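AbiEi antitoxin C-terminal domain-containing protein (Mycobacterium tuberculosis, PDB 1ZEL) probably binds DNA through a winged-helix domain joined to a region related to the C-terminal domain of AbiEi antitoxins, though its cellular role is not established. Local coordinates at residues 28-33 with 39-44; 15-20 with 45-50; 65-70 with 86-91. All coordinates share one frame; numbering follows the deposited sequence.

Interaction 1. Residues 28-33 with 39-44; sequences DRPVVV and TQRLTE
Arg41 reaches across to Asp28 and grips a single carboxylate oxygen end-on with both terminal nitrogens. The shorter bond runs from NH2 of Arg41 to OD2 of Asp28 at 2.8 Å, using the anti lone pair of that oxygen. NH1 of Arg41 meets the same OD2 of Asp28 at 3.1 Å, but from above the carboxylate plane and at a more bent angle of 135°. Asp28 OD2 lies close to the guanidinium plane for both nitrogens, while the two flat groups are turned 58° apart. Arginine suits the place for its length: with CG to NE drawn out straight (chi2 -179°), the chain spans the gap between helix 35-44 and the end of helix 19-28. Helices 19-28 and 35-44 are probably the first two of the winged-helix fold, and the salt bridge joins them at the surface. The Arg41 side chain also touches Leu25 of helix 19-28, and its NE forms a further salt bridge with Asp37, one turn earlier on its own helix. Behind Asp28 the chain leaves the helix at Arg29, which has a positive phi. Pro30 then comes obliquely to the guanidinium, its CD 4.5 Å from NH2 of Arg41, and also packs on Leu25.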
loop_
_atom_site.group_PDB
_atom_site.type_symbol
_atom_site.label_atom_id
_atom_site.label_comp_id
_atom_site.label_asym_id
_atom_site.label_seq_id
_atom_site.Cartn_x
_atom_site.Cartn_y
_atom_site.Cartn_z
ATOM N N ASP A 28 -15.399 -9.174 -21.550
ATOM C CA ASP A 28 -15.086 -7.816 -21.094
ATOM C C ASP A 28 -14.052 -7.763 -19.973
ATOM O O ASP A 28 -13.307 -6.778 -19.841
ATOM C CB ASP A 28 -16.373 -7.113 -20.629
ATOM C CG ASP A 28 -17.355 -6.886 -21.764
ATOM O OD1 ASP A 28 -16.954 -7.044 -22.933
ATOM O OD2 ASP A 28 -18.517 -6.529 -21.480
ATOM N N ARG A 29 -14.028 -8.815 -19.157
ATOM C CA ARG A 29 -13.057 -8.944 -18.052
ATOM C C ARG A 29 -12.939 -7.647 -17.236
ATOM O O ARG A 29 -11.847 -7.056 -17.187
ATOM C CB ARG A 29 -11.662 -9.348 -18.556
ATOM C CG ARG A 29 -11.564 -10.597 -19.466
ATOM C CD ARG A 29 -11.548 -11.838 -18.637
ATOM N NE ARG A 29 -11.672 -13.092 -19.385
ATOM C CZ ARG A 29 -10.755 -14.053 -19.355
ATOM N NH1 ARG A 29 -9.652 -13.894 -18.631
ATOM N NH2 ARG A 29 -10.953 -15.192 -20.010
ATOM N N PRO A 30 -14.055 -7.182 -16.608
ATOM C CA PRO A 30 -13.892 -6.027 -15.726
ATOM C C PRO A 30 -13.033 -6.361 -14.492
ATOM O O PRO A 30 -13.088 -7.491 -13.993
ATOM C CB PRO A 30 -15.322 -5.735 -15.264
ATOM C CG PRO A 30 -16.042 -7.019 -15.408
ATOM C CD PRO A 30 -15.453 -7.658 -16.627
ATOM N N VAL A 31 -12.276 -5.392 -13.978
ATOM C CA VAL A 31 -11.424 -5.658 -12.808
ATOM C C VAL A 31 -12.294 -6.082 -11.633
ATOM O O VAL A 31 -11.989 -7.046 -10.947
ATOM C CB VAL A 31 -10.635 -4.435 -12.342
ATOM C CG1 VAL A 31 -9.621 -4.872 -11.262
ATOM C CG2 VAL A 31 -9.892 -3.787 -13.513
ATOM N N VAL A 32 -13.385 -5.345 -11.431
ATOM C CA VAL A 32 -14.327 -5.578 -10.354
ATOM C C VAL A 32 -15.715 -5.509 -10.990
ATOM O O VAL A 32 -15.936 -4.689 -11.880
ATOM C CB VAL A 32 -14.226 -4.446 -9.316
ATOM C CG1 VAL A 32 -15.384 -4.489 -8.360
ATOM C CG2 VAL A 32 -12.889 -4.493 -8.572
ATOM N N VAL A 33 -16.622 -6.374 -10.533
ATOM C CA VAL A 33 -18.013 -6.353 -10.967
ATOM C C VAL A 33 -18.866 -5.687 -9.896
ATOM O O VAL A 33 -18.966 -6.212 -8.795
ATOM C CB VAL A 33 -18.549 -7.817 -11.177
ATOM C CG1 VAL A 33 -20.001 -7.793 -11.631
ATOM C CG2 VAL A 33 -17.704 -8.551 -12.231
ATOM N N THR A 39 -26.493 -6.203 -12.718
ATOM C CA THR A 39 -27.924 -5.951 -12.982
ATOM C C THR A 39 -28.185 -5.622 -14.463
ATOM O O THR A 39 -29.121 -6.158 -15.072
ATOM C CB THR A 39 -28.493 -4.798 -12.084
ATOM O OG1 THR A 39 -28.345 -5.148 -10.700
ATOM C CG2 THR A 39 -29.961 -4.564 -12.351
ATOM N N GLN A 40 -27.375 -4.723 -15.023
ATOM C CA GLN A 40 -27.475 -4.326 -16.411
ATOM C C GLN A 40 -27.204 -5.512 -17.345
ATOM O O GLN A 40 -27.901 -5.694 -18.331
ATOM C CB GLN A 40 -26.506 -3.165 -16.696
ATOM C CG GLN A 40 -26.389 -2.731 -18.161
ATOM C CD GLN A 40 -27.703 -2.335 -18.800
ATOM O OE1 GLN A 40 -28.707 -2.103 -18.115
ATOM N NE2 GLN A 40 -27.703 -2.236 -20.131
ATOM N N ARG A 41 -26.199 -6.315 -17.026
ATOM C CA ARG A 41 -25.847 -7.477 -17.842
ATOM C C ARG A 41 -26.967 -8.542 -17.807
ATOM O O ARG A 41 -27.245 -9.208 -18.807
ATOM C CB ARG A 41 -24.551 -8.099 -17.325
ATOM C CG ARG A 41 -23.325 -7.245 -17.623
ATOM C CD ARG A 41 -22.042 -7.909 -17.124
ATOM N NE ARG A 41 -20.871 -7.092 -17.451
ATOM C CZ ARG A 41 -20.208 -7.132 -18.607
ATOM N NH1 ARG A 41 -20.570 -7.948 -19.590
ATOM N NH2 ARG A 41 -19.153 -6.354 -18.781
ATOM N N LEU A 42 -27.624 -8.699 -16.668
ATOM C CA LEU A 42 -28.771 -9.607 -16.625
ATOM C C LEU A 42 -29.863 -9.170 -17.597
ATOM O O LEU A 42 -30.355 -9.987 -18.391
ATOM C CB LEU A 42 -29.335 -9.701 -15.209
ATOM C CG LEU A 42 -28.427 -10.488 -14.260
ATOM C CD1 LEU A 42 -28.944 -10.220 -12.853
ATOM C CD2 LEU A 42 -28.501 -11.960 -14.611
ATOM N N THR A 43 -30.224 -7.889 -17.527
ATOM C CA THR A 43 -31.258 -7.283 -18.386
ATOM C C THR A 43 -30.907 -7.457 -19.855
ATOM O O THR A 43 -31.743 -7.898 -20.648
ATOM C CB THR A 43 -31.430 -5.773 -18.059
ATOM O OG1 THR A 43 -31.896 -5.624 -16.708
ATOM C CG2 THR A 43 -32.440 -5.111 -19.006
ATOM N N GLU A 44 -29.674 -7.107 -20.206
ATOM C CA GLU A 44 -29.149 -7.286 -21.563
ATOM C C GLU A 44 -29.254 -8.710 -22.093
ATOM O O GLU A 44 -29.451 -8.907 -23.291
ATOM C CB GLU A 44 -27.688 -6.864 -21.617
ATOM C CG GLU A 44 -27.530 -5.368 -21.568
ATOM C CD GLU A 44 -26.093 -4.905 -21.778
ATOM O OE1 GLU A 44 -25.184 -5.758 -21.977
ATOM O OE2 GLU A 44 -25.880 -3.670 -21.735
#

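Interaction 2. Residues 15-20 with 45-50; sequences PTWASR and AGCGRD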
loop_
_atom_site.group_PDB
_atom_site.type_symbol
_atom_site.label_atom_id
_atom_site.label_comp_id
_atom_site.label_asym_id
_atom_site.label_seq_id
_atom_site.Cartn_x
_atom_site.Cartn_y
_atom_site.Cartn_z
ATOM N N PRO A 15 -25.120 -22.419 -15.937
ATOM C CA PRO A 15 -26.530 -22.654 -16.261
ATOM C C PRO A 15 -26.920 -21.802 -17.456
ATOM O O PRO A 15 -26.411 -20.687 -17.615
ATOM C CB PRO A 15 -27.275 -22.161 -15.024
ATOM C CG PRO A 15 -26.255 -22.013 -13.965
ATOM C CD PRO A 15 -24.933 -21.824 -14.607
ATOM N N THR A 16 -27.841 -22.306 -18.273
ATOM C CA THR A 16 -28.228 -21.631 -19.503
ATOM C C THR A 16 -28.715 -20.202 -19.285
ATOM O O THR A 16 -28.383 -19.323 -20.073
ATOM C CB THR A 16 -29.234 -22.484 -20.298
ATOM O OG1 THR A 16 -28.695 -23.808 -20.438
ATOM C CG2 THR A 16 -29.465 -21.914 -21.665
ATOM N N TRP A 17 -29.468 -19.963 -18.207
ATOM C CA TRP A 17 -29.955 -18.615 -17.885
ATOM C C TRP A 17 -28.811 -17.619 -17.795
ATOM O O TRP A 17 -28.963 -16.456 -18.158
ATOM C CB TRP A 17 -30.816 -18.611 -16.603
ATOM C CG TRP A 17 -30.047 -18.823 -15.305
ATOM C CD1 TRP A 17 -29.897 -20.004 -14.602
ATOM C CD2 TRP A 17 -29.349 -17.823 -14.563
ATOM N NE1 TRP A 17 -29.134 -19.787 -13.479
ATOM C CE2 TRP A 17 -28.768 -18.462 -13.439
ATOM C CE3 TRP A 17 -29.150 -16.445 -14.742
ATOM C CZ2 TRP A 17 -28.014 -17.769 -12.492
ATOM C CZ3 TRP A 17 -28.375 -15.758 -13.805
ATOM C CH2 TRP A 17 -27.828 -16.427 -12.683
ATOM N N ALA A 18 -27.655 -18.092 -17.327
ATOM C CA ALA A 18 -26.477 -17.245 -17.087
ATOM C C ALA A 18 -25.472 -17.232 -18.251
ATOM O O ALA A 18 -24.415 -16.613 -18.154
ATOM C CB ALA A 18 -25.774 -17.696 -15.797
ATOM N N SER A 19 -25.767 -17.941 -19.330
ATOM C CA SER A 19 -24.778 -18.116 -20.404
ATOM C C SER A 19 -24.275 -16.770 -20.966
ATOM O O SER A 19 -23.069 -16.523 -21.048
ATOM C CB SER A 19 -25.394 -18.947 -21.522
ATOM O OG SER A 19 -24.419 -19.290 -22.479
ATOM N N ARG A 20 -25.203 -15.886 -21.352
ATOM C CA ARG A 20 -24.806 -14.595 -21.897
ATOM C C ARG A 20 -24.153 -13.707 -20.855
ATOM O O ARG A 20 -23.255 -12.938 -21.184
ATOM C CB ARG A 20 -25.985 -13.868 -22.558
ATOM C CG ARG A 20 -26.449 -14.550 -23.801
ATOM C CD ARG A 20 -27.346 -13.659 -24.645
ATOM N NE ARG A 20 -27.342 -14.153 -26.014
ATOM C CZ ARG A 20 -27.988 -15.245 -26.398
ATOM N NH1 ARG A 20 -28.699 -15.936 -25.513
ATOM N NH2 ARG A 20 -27.917 -15.649 -27.658
ATOM N N ALA A 45 -29.112 -9.685 -21.201
ATOM C CA ALA A 45 -29.155 -11.114 -21.558
ATOM C C ALA A 45 -30.591 -11.628 -21.733
ATOM O O ALA A 45 -30.794 -12.795 -22.104
ATOM C CB ALA A 45 -28.434 -11.947 -20.505
ATOM N N GLY A 46 -31.568 -10.772 -21.437
ATOM C CA GLY A 46 -32.985 -11.131 -21.507
ATOM C C GLY A 46 -33.335 -11.966 -20.287
ATOM O O GLY A 46 -34.338 -12.666 -20.264
ATOM N N CYS A 47 -32.478 -11.873 -19.270
ATOM C CA CYS A 47 -32.673 -12.578 -18.020
ATOM C C CYS A 47 -33.470 -11.730 -17.050
ATOM O O CYS A 47 -33.049 -10.628 -16.680
ATOM C CB CYS A 47 -31.322 -12.976 -17.401
ATOM S SG CYS A 47 -31.599 -13.904 -15.894
ATOM N N GLY A 48 -34.621 -12.239 -16.631
ATOM C CA GLY A 48 -35.495 -11.491 -15.732
ATOM C C GLY A 48 -35.335 -11.869 -14.268
ATOM O O GLY A 48 -36.195 -11.548 -13.439
ATOM N N ARG A 49 -34.251 -12.568 -13.952
ATOM C CA ARG A 49 -33.920 -12.906 -12.561
ATOM C C ARG A 49 -33.700 -11.691 -11.683
ATOM O O ARG A 49 -33.105 -10.700 -12.121
ATOM C CB ARG A 49 -32.642 -13.741 -12.496
ATOM C CG ARG A 49 -32.874 -15.191 -12.597
ATOM C CD ARG A 49 -32.941 -15.822 -11.230
ATOM N NE ARG A 49 -32.554 -17.207 -11.388
ATOM C CZ ARG A 49 -31.791 -17.881 -10.551
ATOM N NH1 ARG A 49 -31.308 -17.313 -9.450
ATOM N NH2 ARG A 49 -31.520 -19.141 -10.830
ATOM N N ASP A 50 -34.176 -11.781 -10.443
ATOM C CA ASP A 50 -33.806 -10.813 -9.420
ATOM C C ASP A 50 -32.274 -10.762 -9.362
ATOM O O ASP A 50 -31.635 -11.819 -9.300
ATOM C CB ASP A 50 -34.369 -11.253 -8.078
ATOM C CG ASP A 50 -33.871 -10.395 -6.939
ATOM O OD1 ASP A 50 -34.276 -9.213 -6.861
ATOM O OD2 ASP A 50 -33.072 -10.910 -6.131
HETATM O O HOH W 1 -29.786 -15.135 -22.421
#
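Trp17 lays one face of its indole against the guanidinium of Arg49, in a cation-pi stack that joins the segment leading into helix 19-28 to residues 45-50 between helices 35-44 and 51-61, probably the turn of the helix-turn-helix. The planes are 28° apart, and NH2 of Arg49 sits over the indole toward its rim, 3.6 Å from NE1 of Trp17. Two conformations bring the groups together. Trp17 holds CG between its backbone N and carbonyl carbon (chi1 72°), and Arg49 bends sharply at chi2 (-96°), folding its chain back to the ring. The opposite indole face is covered by CB of Ala18, small enough to lie close. Glu57 of helix 51-61 fixes both partners, accepting from Trp17 NE1 and forming a salt bridge with Arg49 NH2, so the charge over the ring probably has local compensation.

Cys47 brings SG obliquely to the indole, 3.7 Å from CE3 of Trp17. The same SG accepts a bond from the backbone N of Arg49 at 3.5 Å, which steadies the turn. Helix 35-44 ends in a Schellman motif whose positive phi falls on Gly46, a residue that adopts it readily. Just before it, the compact Ala45 lets the backbones come close: its CB meets CB of Arg20 at 3.7 Å. A water donates to Ala45 O at 2.6 Å and accepts a weak bond from Arg20 NH1 at 3.4 Å.

Interaction 3. Residues 65-70 with 86-91; sequences VQLPVK and PYLPLR. With FMT (formic acid), chain F; FMT (formic acid), chain M.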
loop_
_atom_site.group_PDB
_atom_site.type_symbol
_atom_site.label_atom_id
_atom_site.label_comp_id
_atom_site.label_asym_id
_atom_site.label_seq_id
_atom_site.Cartn_x
_atom_site.Cartn_y
_atom_site.Cartn_z
ATOM N N VAL A 65 -17.072 -13.916 -6.728
ATOM C CA VAL A 65 -16.618 -14.043 -5.342
ATOM C C VAL A 65 -16.767 -12.671 -4.702
ATOM O O VAL A 65 -16.273 -11.655 -5.253
ATOM C CB VAL A 65 -15.167 -14.524 -5.257
ATOM C CG1 VAL A 65 -14.629 -14.427 -3.815
ATOM C CG2 VAL A 65 -15.060 -15.977 -5.761
ATOM N N GLN A 66 -17.482 -12.637 -3.584
ATOM C CA GLN A 66 -17.778 -11.376 -2.916
ATOM C C GLN A 66 -16.494 -10.672 -2.487
ATOM O O GLN A 66 -15.593 -11.290 -1.890
ATOM C CB GLN A 66 -18.713 -11.584 -1.720
ATOM C CG GLN A 66 -19.338 -10.299 -1.236
ATOM C CD GLN A 66 -20.413 -10.540 -0.198
ATOM O OE1 GLN A 66 -21.192 -11.487 -0.301
ATOM N NE2 GLN A 66 -20.470 -9.671 0.804
ATOM N N LEU A 67 -16.413 -9.374 -2.793
ATOM C CA LEU A 67 -15.300 -8.562 -2.318
ATOM C C LEU A 67 -15.684 -7.751 -1.070
ATOM O O LEU A 67 -16.868 -7.643 -0.753
ATOM C CB LEU A 67 -14.778 -7.660 -3.447
ATOM C CG LEU A 67 -14.056 -8.386 -4.586
ATOM C CD1 LEU A 67 -13.769 -7.368 -5.731
ATOM C CD2 LEU A 67 -12.749 -9.144 -4.123
ATOM N N PRO A 68 -14.676 -7.234 -0.328
ATOM C CA PRO A 68 -14.910 -6.584 0.981
ATOM C C PRO A 68 -15.810 -5.370 0.957
ATOM O O PRO A 68 -16.475 -5.088 1.953
ATOM C CB PRO A 68 -13.493 -6.172 1.424
ATOM C CG PRO A 68 -12.589 -7.159 0.722
ATOM C CD PRO A 68 -13.231 -7.357 -0.624
ATOM N N VAL A 69 -15.853 -4.654 -0.164
ATOM C CA VAL A 69 -16.712 -3.484 -0.229
ATOM C C VAL A 69 -18.123 -3.869 -0.701
ATOM O O VAL A 69 -18.289 -4.661 -1.618
ATOM C CB VAL A 69 -16.054 -2.317 -1.027
ATOM C CG1 VAL A 69 -16.986 -1.143 -1.096
ATOM C CG2 VAL A 69 -14.769 -1.870 -0.292
ATOM N N LYS A 70 -19.140 -3.337 -0.041
ATOM C CA LYS A 70 -20.515 -3.706 -0.373
ATOM C C LYS A 70 -20.831 -3.424 -1.836
ATOM O O LYS A 70 -20.559 -2.333 -2.348
ATOM C CB LYS A 70 -21.507 -2.963 0.526
ATOM N N PRO A 86 -3.273 -9.052 -5.313
ATOM C CA PRO A 86 -3.382 -8.835 -3.876
ATOM C C PRO A 86 -4.116 -7.565 -3.499
ATOM O O PRO A 86 -4.376 -7.362 -2.330
ATOM C CB PRO A 86 -1.935 -8.737 -3.424
ATOM C CG PRO A 86 -1.214 -8.186 -4.611
ATOM C CD PRO A 86 -1.922 -8.739 -5.822
ATOM N N TYR A 87 -4.452 -6.726 -4.483
ATOM C CA TYR A 87 -5.046 -5.441 -4.196
ATOM C C TYR A 87 -6.522 -5.375 -4.523
ATOM O O TYR A 87 -7.098 -4.297 -4.530
ATOM C CB TYR A 87 -4.288 -4.323 -4.922
ATOM C CG TYR A 87 -2.798 -4.237 -4.553
ATOM C CD1 TYR A 87 -2.378 -4.284 -3.221
ATOM C CD2 TYR A 87 -1.837 -4.089 -5.531
ATOM C CE1 TYR A 87 -1.026 -4.220 -2.879
ATOM C CE2 TYR A 87 -0.481 -4.006 -5.202
ATOM C CZ TYR A 87 -0.087 -4.072 -3.871
ATOM O OH TYR A 87 1.254 -3.970 -3.562
ATOM N N LEU A 88 -7.153 -6.521 -4.757
ATOM C CA LEU A 88 -8.564 -6.502 -5.122
ATOM C C LEU A 88 -9.466 -5.828 -4.078
ATOM O O LEU A 88 -10.415 -5.143 -4.454
ATOM C CB LEU A 88 -9.080 -7.909 -5.504
ATOM C CG LEU A 88 -9.061 -8.274 -6.979
ATOM C CD1 LEU A 88 -9.485 -9.735 -7.205
ATOM C CD2 LEU A 88 -9.919 -7.309 -7.833
ATOM N N PRO A 89 -9.183 -6.009 -2.763
ATOM C CA PRO A 89 -9.943 -5.201 -1.790
ATOM C C PRO A 89 -9.919 -3.682 -2.055
ATOM O O PRO A 89 -10.944 -3.011 -1.899
ATOM C CB PRO A 89 -9.255 -5.517 -0.455
ATOM C CG PRO A 89 -8.649 -6.915 -0.662
ATOM C CD PRO A 89 -8.264 -6.974 -2.103
ATOM N N LEU A 90 -8.765 -3.143 -2.438
ATOM C CA LEU A 90 -8.657 -1.713 -2.716
ATOM C C LEU A 90 -9.298 -1.328 -4.041
ATOM O O LEU A 90 -9.941 -0.279 -4.157
ATOM C CB LEU A 90 -7.195 -1.269 -2.676
ATOM C CG LEU A 90 -6.580 -1.323 -1.277
ATOM C CD1 LEU A 90 -5.099 -1.040 -1.360
ATOM C CD2 LEU A 90 -7.271 -0.328 -0.332
ATOM N N ARG A 91 -9.097 -2.155 -5.062
ATOM C CA ARG A 91 -9.796 -1.937 -6.327
ATOM C C ARG A 91 -11.303 -2.009 -6.123
ATOM O O ARG A 91 -12.040 -1.294 -6.793
ATOM C CB ARG A 91 -9.355 -2.958 -7.380
ATOM C CG ARG A 91 -7.832 -2.974 -7.592
ATOM C CD ARG A 91 -7.469 -3.765 -8.828
ATOM N NE ARG A 91 -6.148 -4.377 -8.699
ATOM C CZ ARG A 91 -4.992 -3.749 -8.941
ATOM N NH1 ARG A 91 -4.978 -2.489 -9.347
ATOM N NH2 ARG A 91 -3.841 -4.398 -8.787
HETATM C C FMT F . 1.793 -6.430 -1.733
HETATM O O1 FMT F . 2.049 -7.023 -2.789
HETATM O O2 FMT F . 2.022 -5.225 -1.543
HETATM C C FMT M . -18.313 -1.316 3.378
HETATM O O1 FMT M . -18.514 -1.654 2.210
HETATM O O2 FMT M . -17.570 -1.910 4.167
#
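Two prolines meet here, Pro68 from the loop after strand 64-66 and Pro89 from the first turn of helix 88-96, their rings passing at a slant with CG of Pro68 3.9 Å from CB of Pro89. The loop leads on to strand 72-75 and, by its place in the winged-helix fold, probably belongs to the wing; helix 88-96 comes later in the chain, after strand 82-84. Both residues suit their settings. Pro68 stiffens the loop, while Pro89 comes just after the N-cap Tyr87 and Leu88, in a turn where a missing backbone N-H costs the helix no internal bond.

Beside the prolines, CD2 of Leu67 rests 4.1 Å from CB of Leu88, an apolar pair in a buried setting. Leu67 sets CG opposite its carbonyl carbon (chi1 -70°), which sends the branched end toward the helix, where it also touches Ser92. Leu88 continues the apolar layer onto Ala74 of strand 72-75. Beta-branched Val69 adds CG2, 4.3 Å from the carbonyl O of Pro89, and also packs on Trp93. On the far side of this loop a formic acid molecule, probably from the crystallisation liquor, accepts a nearly straight bond (171°) through its O1 from the backbone N of Lys70, at 2.9 Å.

In the fold
From the N terminus, residues 15-20 open interaction 2, which is completed only when the chain returns at 45-50. Within that span, interaction 1 closes a shorter loop: the chain leaves helix 19-28, passes through strand 33-34 and comes back along helix 35-44. The two meet through Leu42, whose CD2 lies 3.9 Å from CZ3 of Trp17. Interaction 3 follows in series, bringing the loop after strand 64-66 against helix 88-96, and its loop crosses neither of the others. It nevertheless touches interaction 1, where Val31 and Val32 pack on Arg91, whereas interactions 2 and 3 stay about 13 Å apart at their nearest atoms. Together they connect helices 19-28 and 35-44 and the loops at the sheet's ends to helix 88-96.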